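Local coordinates for protein AT-less polyketide synthase (PDB 4TKT) that probably catalyses decarboxylative Claisen condensation in chain elongation of a polyketide, as the KS6 domain of the AT-less synthase MgsF of the isomigrastatin pathway, at residues Gln143-Glu148 against Arg611-Asp616; Val462-Ser465 against Arg471-Glu474; Ala573-Ala578 against Leu583-Ala588. All blocks are in the same frame, centred on the assembly; numbering follows the deposited sequence.

From the N terminus, helix 142-151 of the ketosynthase meets a segment 463 residues further on, so contact 1 closes a very long loop between the thiolase-clan fold and the C-terminal tail. Both other contacts lie within that span. Contact 2 shuts a short strand-to-helix connection at 462-474, in the KS-MAT linker region; contact 3 then turns the chain from helix 573-580 into 583-588. These two follow one another in series without crossing and touch, Val463 CG2 lying 3.9 Å from Trp587 CZ2. Contact 1 stands apart, its centre about 34 Å from that of contact 2 and about 45 Å from that of contact 3.

Contact 1: Gln143-Glu148 against Arg611-Asp616; sequences QLYGAE and RYWYTD
Two first torsions set Tyr145 and Tyr614 against each other: Tyr145 keeps CG anti to its carbonyl carbon (chi1 -80°), pointing off helix 142-151 toward the tail, whereas Tyr614 carries CG between its backbone N and carbonyl carbon (chi1 80°), which swings its ring against the helix. The meeting point is the CB of Tyr145, which sits over one face of the Tyr614 ring, 3.6 Å from the centroid and close to the ring normal, a CH-pi contact. Beyond CB, Tyr145 CG approaches Tyr614 CE1 at 3.5 Å, and Tyr145 CD1 lies 3.6 Å from Tyr614 OH. The two ring planes are nearly parallel, at 11°, but slid apart with centroids separated by 5.0 Å, so overlap is slight. On the opposite face of Tyr614 lies the methyl CG2 of its own neighbour Thr615, making the ring the middle layer of a sandwich. Trp613 adds a looser touch, its CZ2 4.2 Å from Tyr145 CE2. After strand 610-611, a type I turn from Trp613 to Asp616 lays the C-terminal tail on surface helix 142-151 of the ketosynthase; within it Trp613 N donates to Asp616 OD2 (2.9 Å) from above the carboxylate plane. With Tyr614 cut back to an alanine, the CB of Tyr145 is likely to lose its aromatic cover, and a gap would probably open between helix and tail. The hydroxyl of Tyr145 is bonded to Val217 O, so its polar end is committed to the ketosynthase body while its CB and ring meet the tail through apolar and CH-pi packing.

Contact 2: Val462-Ser465 against Arg471-Glu474; sequences VVLS and RLRE
Leu472 and Leu464 meet unequally: Leu472 offers the end of its side chain, while Leu464 receives it at its backbone and CB. The methyl CD1 of Leu472 lies 3.5 Å from Leu464 O and 4.2 Å from Leu464 CB, and it also comes within 3.8 Å of Ser465 CA. One methyl thus rests on the main chain where Leu464 passes into Ser465. It gets there because Leu472 holds CG anti to the backbone N (chi1 -179°), which carries the branch closer to the strand than the direction of its CB alone would suggest. Leu464 sends its CB toward the helix, whereas that of Ser465 departs from it, the alternation expected of successive strand residues. Ser465 OG is engaged with Met507 N. The CA atoms that come nearest are those of Ser465 and Leu472, 5.9 Å apart. The evidence is therefore for van der Waals packing of one leucine methyl on the strand's main chain, with one apolar side-chain pair. Strand 460-466 is outermost in a three-stranded antiparallel sheet and pairs with 509-515, where Leu472 also touches Ala509; Leu464 meets Leu500 of helix 493-502, so helices 469-482 and 493-502 both contribute to the surroundings of Leu464.

Contact 3: Ala573-Ala578 against Leu583-Ala588; sequences APLAEA and LAVDWA
Leu575 reaches from helix 573-580 to the chain that follows, where it meets Val585 and Trp587. Its CB and CG serve as the stem, with CG anti to the backbone N (chi1 -179°), and the contact proper begins at the fork. CD1 meets Val585 tip to tip, 3.7 Å from Val585 CG2 and 4.1 Å from Val585 CG1. The other branch, CD2, approaches Trp587 CZ3 at 3.9 Å, the leucine and the indole running antiparallel past one another. Val585 in turn places CG1 over the centre of one face of the Trp587 ring, 3.5 Å above its plane, so valine and indole form a joint surface for the leucine. After helix 573-580 the chain bends sharply and passes obliquely across the flank of the helix, leaving it by the 3-10 turn that starts at Trp587. The bend is marked by a hydrogen bond from Leu583 N to Ala578 O (3.1 Å, N-H...O angle 156°), a 6→1 main-chain bond closing the C-terminal end of the helix, consistent with a Schellman-type ending; the donor is tilted 27° from the carbonyl plane. The same carbonyl oxygen of Ala578 also lies 3.3 Å from Leu583 CB. Beside this bond, Ala578 CB packs against Leu583 CD2 at 3.8 Å. Leu575 also packs on Ala563 and Ala567 of helix 560-568, and the indole of Trp587 meets Trp579 edge-to-face.

Contact 1: Gln143-Glu148 against Arg611-Asp616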
loop_
_atom_site.group_PDB
_atom_site.type_symbol
_atom_site.label_atom_id
_atom_site.label_comp_id
_atom_site.label_asym_id
_atom_site.label_seq_id
_atom_site.Cartn_x
_atom_site.Cartn_y
_atom_site.Cartn_z
ATOM N N GLN A 143 -19.322 -0.132 13.244
ATOM C CA GLN A 143 -20.747 -0.406 13.393
ATOM C C GLN A 143 -21.187 -0.772 14.819
ATOM O O GLN A 143 -22.246 -0.346 15.282
ATOM C CB GLN A 143 -21.104 -1.542 12.437
ATOM C CG GLN A 143 -22.558 -1.676 12.081
ATOM C CD GLN A 143 -22.779 -2.806 11.102
ATOM O OE1 GLN A 143 -21.870 -3.595 10.840
ATOM N NE2 GLN A 143 -23.984 -2.888 10.548
ATOM N N LEU A 144 -20.370 -1.566 15.507
ATOM C CA LEU A 144 -20.717 -2.079 16.830
ATOM C C LEU A 144 -20.842 -0.975 17.873
ATOM O O LEU A 144 -21.635 -1.080 18.809
ATOM C CB LEU A 144 -19.679 -3.105 17.284
ATOM C CG LEU A 144 -19.536 -4.327 16.377
ATOM C CD1 LEU A 144 -18.300 -5.123 16.739
ATOM C CD2 LEU A 144 -20.777 -5.194 16.478
ATOM N N TYR A 145 -20.051 0.079 17.714
ATOM C CA TYR A 145 -20.083 1.194 18.650
ATOM C C TYR A 145 -21.452 1.863 18.648
ATOM O O TYR A 145 -21.991 2.194 19.707
ATOM C CB TYR A 145 -18.988 2.208 18.313
ATOM C CG TYR A 145 -17.625 1.802 18.822
ATOM C CD1 TYR A 145 -17.444 1.424 20.146
ATOM C CD2 TYR A 145 -16.525 1.778 17.980
ATOM C CE1 TYR A 145 -16.202 1.046 20.620
ATOM C CE2 TYR A 145 -15.280 1.400 18.445
ATOM C CZ TYR A 145 -15.125 1.035 19.765
ATOM O OH TYR A 145 -13.887 0.659 20.231
ATOM N N GLY A 146 -22.017 2.041 17.458
ATOM C CA GLY A 146 -23.320 2.663 17.318
ATOM C C GLY A 146 -24.419 1.875 18.004
ATOM O O GLY A 146 -25.345 2.448 18.576
ATOM N N ALA A 147 -24.310 0.551 17.950
ATOM C CA ALA A 147 -25.287 -0.324 18.585
ATOM C C ALA A 147 -25.142 -0.290 20.102
ATOM O O ALA A 147 -26.136 -0.298 20.832
ATOM C CB ALA A 147 -25.140 -1.748 18.068
ATOM N N GLU A 148 -23.897 -0.257 20.568
ATOM C CA GLU A 148 -23.613 -0.200 21.998
ATOM C C GLU A 148 -24.110 1.110 22.584
ATOM O O GLU A 148 -24.521 1.173 23.739
ATOM C CB GLU A 148 -22.115 -0.363 22.262
ATOM C CG GLU A 148 -21.575 -1.744 21.927
ATOM C CD GLU A 148 -20.065 -1.832 22.040
ATOM O OE1 GLU A 148 -19.409 -0.775 22.156
ATOM O OE2 GLU A 148 -19.533 -2.960 22.014
ATOM N N ARG A 611 -9.300 15.038 14.210
ATOM C CA ARG A 611 -9.849 13.783 14.711
ATOM C C ARG A 611 -11.367 13.684 14.560
ATOM O O ARG A 611 -12.096 14.613 14.901
ATOM C CB ARG A 611 -9.462 13.604 16.183
ATOM C CG ARG A 611 -7.955 13.550 16.425
ATOM C CD ARG A 611 -7.601 13.814 17.886
ATOM N NE ARG A 611 -8.194 12.836 18.797
ATOM C CZ ARG A 611 -7.554 11.771 19.273
ATOM N NH1 ARG A 611 -6.296 11.540 18.924
ATOM N NH2 ARG A 611 -8.173 10.937 20.098
ATOM N N TYR A 612 -11.834 12.546 14.053
ATOM C CA TYR A 612 -13.263 12.285 13.920
ATOM C C TYR A 612 -13.630 10.916 14.483
ATOM O O TYR A 612 -12.989 9.914 14.170
ATOM C CB TYR A 612 -13.695 12.383 12.456
ATOM C CG TYR A 612 -13.473 13.750 11.865
ATOM C CD1 TYR A 612 -14.437 14.743 11.984
ATOM C CD2 TYR A 612 -12.293 14.056 11.201
ATOM C CE1 TYR A 612 -14.235 16.001 11.451
ATOM C CE2 TYR A 612 -12.083 15.308 10.667
ATOM C CZ TYR A 612 -13.054 16.278 10.794
ATOM O OH TYR A 612 -12.844 17.527 10.261
ATOM N N TRP A 613 -14.665 10.882 15.312
ATOM C CA TRP A 613 -15.110 9.640 15.928
ATOM C C TRP A 613 -16.626 9.675 16.119
ATOM O O TRP A 613 -17.234 10.742 16.085
ATOM C CB TRP A 613 -14.388 9.423 17.260
ATOM C CG TRP A 613 -14.211 7.980 17.638
ATOM C CD1 TRP A 613 -14.744 7.346 18.720
ATOM C CD2 TRP A 613 -13.444 6.994 16.933
ATOM N NE1 TRP A 613 -14.357 6.028 18.736
ATOM C CE2 TRP A 613 -13.558 5.786 17.649
ATOM C CE3 TRP A 613 -12.674 7.015 15.767
ATOM C CZ2 TRP A 613 -12.932 4.613 17.238
ATOM C CZ3 TRP A 613 -12.053 5.849 15.360
ATOM C CH2 TRP A 613 -12.186 4.665 16.094
ATOM N N TYR A 614 -17.233 8.511 16.319
ATOM C CA TYR A 614 -18.692 8.406 16.361
ATOM C C TYR A 614 -19.309 9.136 17.557
ATOM O O TYR A 614 -20.511 9.399 17.578
ATOM C CB TYR A 614 -19.115 6.932 16.378
ATOM C CG TYR A 614 -19.003 6.288 17.739
ATOM C CD1 TYR A 614 -17.774 5.863 18.228
ATOM C CD2 TYR A 614 -20.126 6.109 18.539
ATOM C CE1 TYR A 614 -17.666 5.282 19.476
ATOM C CE2 TYR A 614 -20.029 5.528 19.785
ATOM C CZ TYR A 614 -18.798 5.117 20.250
ATOM O OH TYR A 614 -18.698 4.537 21.493
ATOM N N THR A 615 -18.491 9.462 18.551
ATOM C CA THR A 615 -18.999 10.118 19.752
ATOM C C THR A 615 -19.057 11.634 19.597
ATOM O O THR A 615 -19.537 12.334 20.486
ATOM C CB THR A 615 -18.145 9.778 20.987
ATOM O OG1 THR A 615 -16.762 9.987 20.684
ATOM C CG2 THR A 615 -18.347 8.332 21.382
ATOM N N ASP A 616 -18.568 12.134 18.465
ATOM C CA ASP A 616 -18.584 13.566 18.188
ATOM C C ASP A 616 -20.004 14.133 18.235
ATOM O O ASP A 616 -20.896 13.665 17.525
ATOM C CB ASP A 616 -17.954 13.857 16.822
ATOM C CG ASP A 616 -16.464 13.541 16.779
ATOM O OD1 ASP A 616 -15.855 13.361 17.857
ATOM O OD2 ASP A 616 -15.903 13.478 15.663
#

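Contact 2: Val462-Ser465 against Arg471-Glu474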
loop_
_atom_site.group_PDB
_atom_site.type_symbol
_atom_site.label_atom_id
_atom_site.label_comp_id
_atom_site.label_asym_id
_atom_site.label_seq_id
_atom_site.Cartn_x
_atom_site.Cartn_y
_atom_site.Cartn_z
ATOM N N VAL A 462 9.186 24.452 -11.036
ATOM C CA VAL A 462 8.672 23.565 -10.002
ATOM C C VAL A 462 7.360 24.110 -9.453
ATOM O O VAL A 462 7.280 25.265 -9.043
ATOM C CB VAL A 462 9.686 23.389 -8.849
ATOM C CG1 VAL A 462 9.075 22.586 -7.711
ATOM C CG2 VAL A 462 10.953 22.720 -9.355
ATOM N N VAL A 463 6.335 23.266 -9.442
ATOM C CA VAL A 463 4.988 23.698 -9.089
ATOM C C VAL A 463 4.448 22.921 -7.883
ATOM O O VAL A 463 4.748 21.740 -7.707
ATOM C CB VAL A 463 4.048 23.550 -10.311
ATOM C CG1 VAL A 463 2.751 22.838 -9.952
ATOM C CG2 VAL A 463 3.787 24.903 -10.943
ATOM N N LEU A 464 3.665 23.599 -7.049
ATOM C CA LEU A 464 3.150 23.010 -5.817
ATOM C C LEU A 464 1.800 23.619 -5.446
ATOM O O LEU A 464 1.641 24.838 -5.468
ATOM C CB LEU A 464 4.151 23.220 -4.681
ATOM C CG LEU A 464 4.410 22.076 -3.704
ATOM C CD1 LEU A 464 4.841 20.825 -4.451
ATOM C CD2 LEU A 464 5.469 22.491 -2.697
ATOM N N SER A 465 0.828 22.779 -5.105
ATOM C CA SER A 465 -0.484 23.281 -4.696
ATOM C C SER A 465 -1.124 22.443 -3.589
ATOM O O SER A 465 -0.818 21.262 -3.430
ATOM C CB SER A 465 -1.426 23.355 -5.901
ATOM O OG SER A 465 -1.527 22.103 -6.557
ATOM N N ARG A 471 -1.511 24.131 4.419
ATOM C CA ARG A 471 -1.171 22.863 3.782
ATOM C C ARG A 471 -0.110 23.061 2.699
ATOM O O ARG A 471 0.742 22.196 2.491
ATOM C CB ARG A 471 -2.415 22.202 3.179
ATOM C CG ARG A 471 -3.475 21.753 4.183
ATOM C CD ARG A 471 -2.957 20.676 5.123
ATOM N NE ARG A 471 -2.434 21.240 6.364
ATOM C CZ ARG A 471 -1.599 20.606 7.182
ATOM N NH1 ARG A 471 -1.183 19.382 6.890
ATOM N NH2 ARG A 471 -1.177 21.199 8.289
ATOM N N LEU A 472 -0.160 24.203 2.016
ATOM C CA LEU A 472 0.792 24.490 0.948
ATOM C C LEU A 472 2.206 24.651 1.493
ATOM O O LEU A 472 3.148 24.047 0.979
ATOM C CB LEU A 472 0.384 25.747 0.179
ATOM C CG LEU A 472 1.324 26.115 -0.975
ATOM C CD1 LEU A 472 1.468 24.954 -1.949
ATOM C CD2 LEU A 472 0.843 27.359 -1.699
ATOM N N ARG A 473 2.350 25.464 2.536
ATOM C CA ARG A 473 3.649 25.673 3.164
ATOM C C ARG A 473 4.154 24.380 3.796
ATOM O O ARG A 473 5.361 24.152 3.893
ATOM C CB ARG A 473 3.570 26.786 4.207
ATOM C CG ARG A 473 3.119 28.119 3.637
ATOM C CD ARG A 473 3.394 29.261 4.595
ATOM N NE ARG A 473 2.932 30.536 4.055
ATOM C CZ ARG A 473 3.630 31.287 3.208
ATOM N NH1 ARG A 473 4.827 30.893 2.797
ATOM N NH2 ARG A 473 3.129 32.431 2.766
ATOM N N GLU A 474 3.219 23.537 4.219
ATOM C CA GLU A 474 3.550 22.216 4.733
ATOM C C GLU A 474 4.158 21.344 3.630
ATOM O O GLU A 474 5.168 20.674 3.847
ATOM C CB GLU A 474 2.302 21.552 5.320
ATOM C CG GLU A 474 2.535 20.182 5.940
ATOM C CD GLU A 474 3.057 20.252 7.364
ATOM O OE1 GLU A 474 3.403 21.360 7.824
ATOM O OE2 GLU A 474 3.116 19.192 8.025
#

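Contact 3: Ala573-Ala578 against Leu583-Ala588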
loop_
_atom_site.group_PDB
_atom_site.type_symbol
_atom_site.label_atom_id
_atom_site.label_comp_id
_atom_site.label_asym_id
_atom_site.label_seq_id
_atom_site.Cartn_x
_atom_site.Cartn_y
_atom_site.Cartn_z
ATOM N N ALA A 573 8.513 32.229 -16.934
ATOM C CA ALA A 573 8.053 33.079 -15.837
ATOM C C ALA A 573 6.612 33.583 -16.004
ATOM O O ALA A 573 5.835 33.509 -15.052
ATOM C CB ALA A 573 9.008 34.259 -15.646
ATOM N N PRO A 574 6.243 34.097 -17.198
ATOM C CA PRO A 574 4.852 34.558 -17.305
ATOM C C PRO A 574 3.841 33.436 -17.101
ATOM O O PRO A 574 2.780 33.666 -16.526
ATOM C CB PRO A 574 4.770 35.107 -18.733
ATOM C CG PRO A 574 6.166 35.463 -19.078
ATOM C CD PRO A 574 7.012 34.423 -18.414
ATOM N N LEU A 575 4.175 32.236 -17.561
ATOM C CA LEU A 575 3.299 31.083 -17.388
ATOM C C LEU A 575 3.183 30.701 -15.917
ATOM O O LEU A 575 2.089 30.451 -15.415
ATOM C CB LEU A 575 3.812 29.894 -18.202
ATOM C CG LEU A 575 2.971 28.617 -18.133
ATOM C CD1 LEU A 575 1.547 28.889 -18.585
ATOM C CD2 LEU A 575 3.599 27.517 -18.975
ATOM N N ALA A 576 4.321 30.668 -15.232
ATOM C CA ALA A 576 4.363 30.277 -13.829
ATOM C C ALA A 576 3.580 31.245 -12.952
ATOM O O ALA A 576 2.848 30.831 -12.053
ATOM C CB ALA A 576 5.803 30.182 -13.351
ATOM N N GLU A 577 3.736 32.537 -13.214
ATOM C CA GLU A 577 3.050 33.543 -12.419
ATOM C C GLU A 577 1.550 33.488 -12.681
ATOM O O GLU A 577 0.746 33.582 -11.754
ATOM C CB GLU A 577 3.601 34.936 -12.721
ATOM C CG GLU A 577 3.115 36.009 -11.762
ATOM C CD GLU A 577 3.907 37.298 -11.873
ATOM O OE1 GLU A 577 4.719 37.422 -12.815
ATOM O OE2 GLU A 577 3.720 38.185 -11.015
ATOM N N ALA A 578 1.184 33.320 -13.947
ATOM C CA ALA A 578 -0.217 33.243 -14.339
ATOM C C ALA A 578 -0.882 32.025 -13.719
ATOM O O ALA A 578 -2.011 32.101 -13.238
ATOM C CB ALA A 578 -0.345 33.201 -15.851
ATOM N N LEU A 583 -4.696 30.465 -13.206
ATOM C CA LEU A 583 -4.885 30.049 -14.590
ATOM C C LEU A 583 -4.663 28.550 -14.755
ATOM O O LEU A 583 -3.646 28.012 -14.316
ATOM C CB LEU A 583 -3.941 30.818 -15.517
ATOM C CG LEU A 583 -3.950 30.408 -16.993
ATOM C CD1 LEU A 583 -5.279 30.761 -17.646
ATOM C CD2 LEU A 583 -2.788 31.043 -17.747
ATOM N N ALA A 584 -5.622 27.879 -15.381
ATOM C CA ALA A 584 -5.479 26.461 -15.680
ATOM C C ALA A 584 -4.419 26.273 -16.755
ATOM O O ALA A 584 -4.392 27.009 -17.737
ATOM C CB ALA A 584 -6.804 25.870 -16.122
ATOM N N VAL A 585 -3.539 25.297 -16.565
ATOM C CA VAL A 585 -2.437 25.078 -17.496
ATOM C C VAL A 585 -2.287 23.603 -17.854
ATOM O O VAL A 585 -2.209 22.747 -16.973
ATOM C CB VAL A 585 -1.100 25.591 -16.917
ATOM C CG1 VAL A 585 0.069 25.151 -17.790
ATOM C CG2 VAL A 585 -1.126 27.105 -16.768
ATOM N N ASP A 586 -2.251 23.314 -19.152
ATOM C CA ASP A 586 -1.998 21.959 -19.625
ATOM C C ASP A 586 -0.496 21.750 -19.791
ATOM O O ASP A 586 0.055 21.958 -20.872
ATOM C CB ASP A 586 -2.730 21.697 -20.942
ATOM C CG ASP A 586 -2.701 20.236 -21.348
ATOM O OD1 ASP A 586 -2.665 19.363 -20.453
ATOM O OD2 ASP A 586 -2.717 19.958 -22.564
ATOM N N TRP A 587 0.155 21.328 -18.711
ATOM C CA TRP A 587 1.613 21.265 -18.643
ATOM C C TRP A 587 2.246 20.302 -19.642
ATOM O O TRP A 587 3.443 20.389 -19.922
ATOM C CB TRP A 587 2.052 20.880 -17.231
ATOM C CG TRP A 587 1.703 21.903 -16.209
ATOM C CD1 TRP A 587 0.667 21.859 -15.325
ATOM C CD2 TRP A 587 2.390 23.133 -15.963
ATOM N NE1 TRP A 587 0.667 22.986 -14.539
ATOM C CE2 TRP A 587 1.715 23.785 -14.913
ATOM C CE3 TRP A 587 3.513 23.746 -16.528
ATOM C CZ2 TRP A 587 2.125 25.020 -14.415
ATOM C CZ3 TRP A 587 3.917 24.971 -16.036
ATOM C CH2 TRP A 587 3.225 25.595 -14.989
ATOM N N ALA A 588 1.444 19.384 -20.170
ATOM C CA ALA A 588 1.939 18.402 -21.127
ATOM C C ALA A 588 2.504 19.078 -22.373
ATOM O O ALA A 588 3.414 18.552 -23.013
ATOM C CB ALA A 588 0.832 17.428 -21.506
#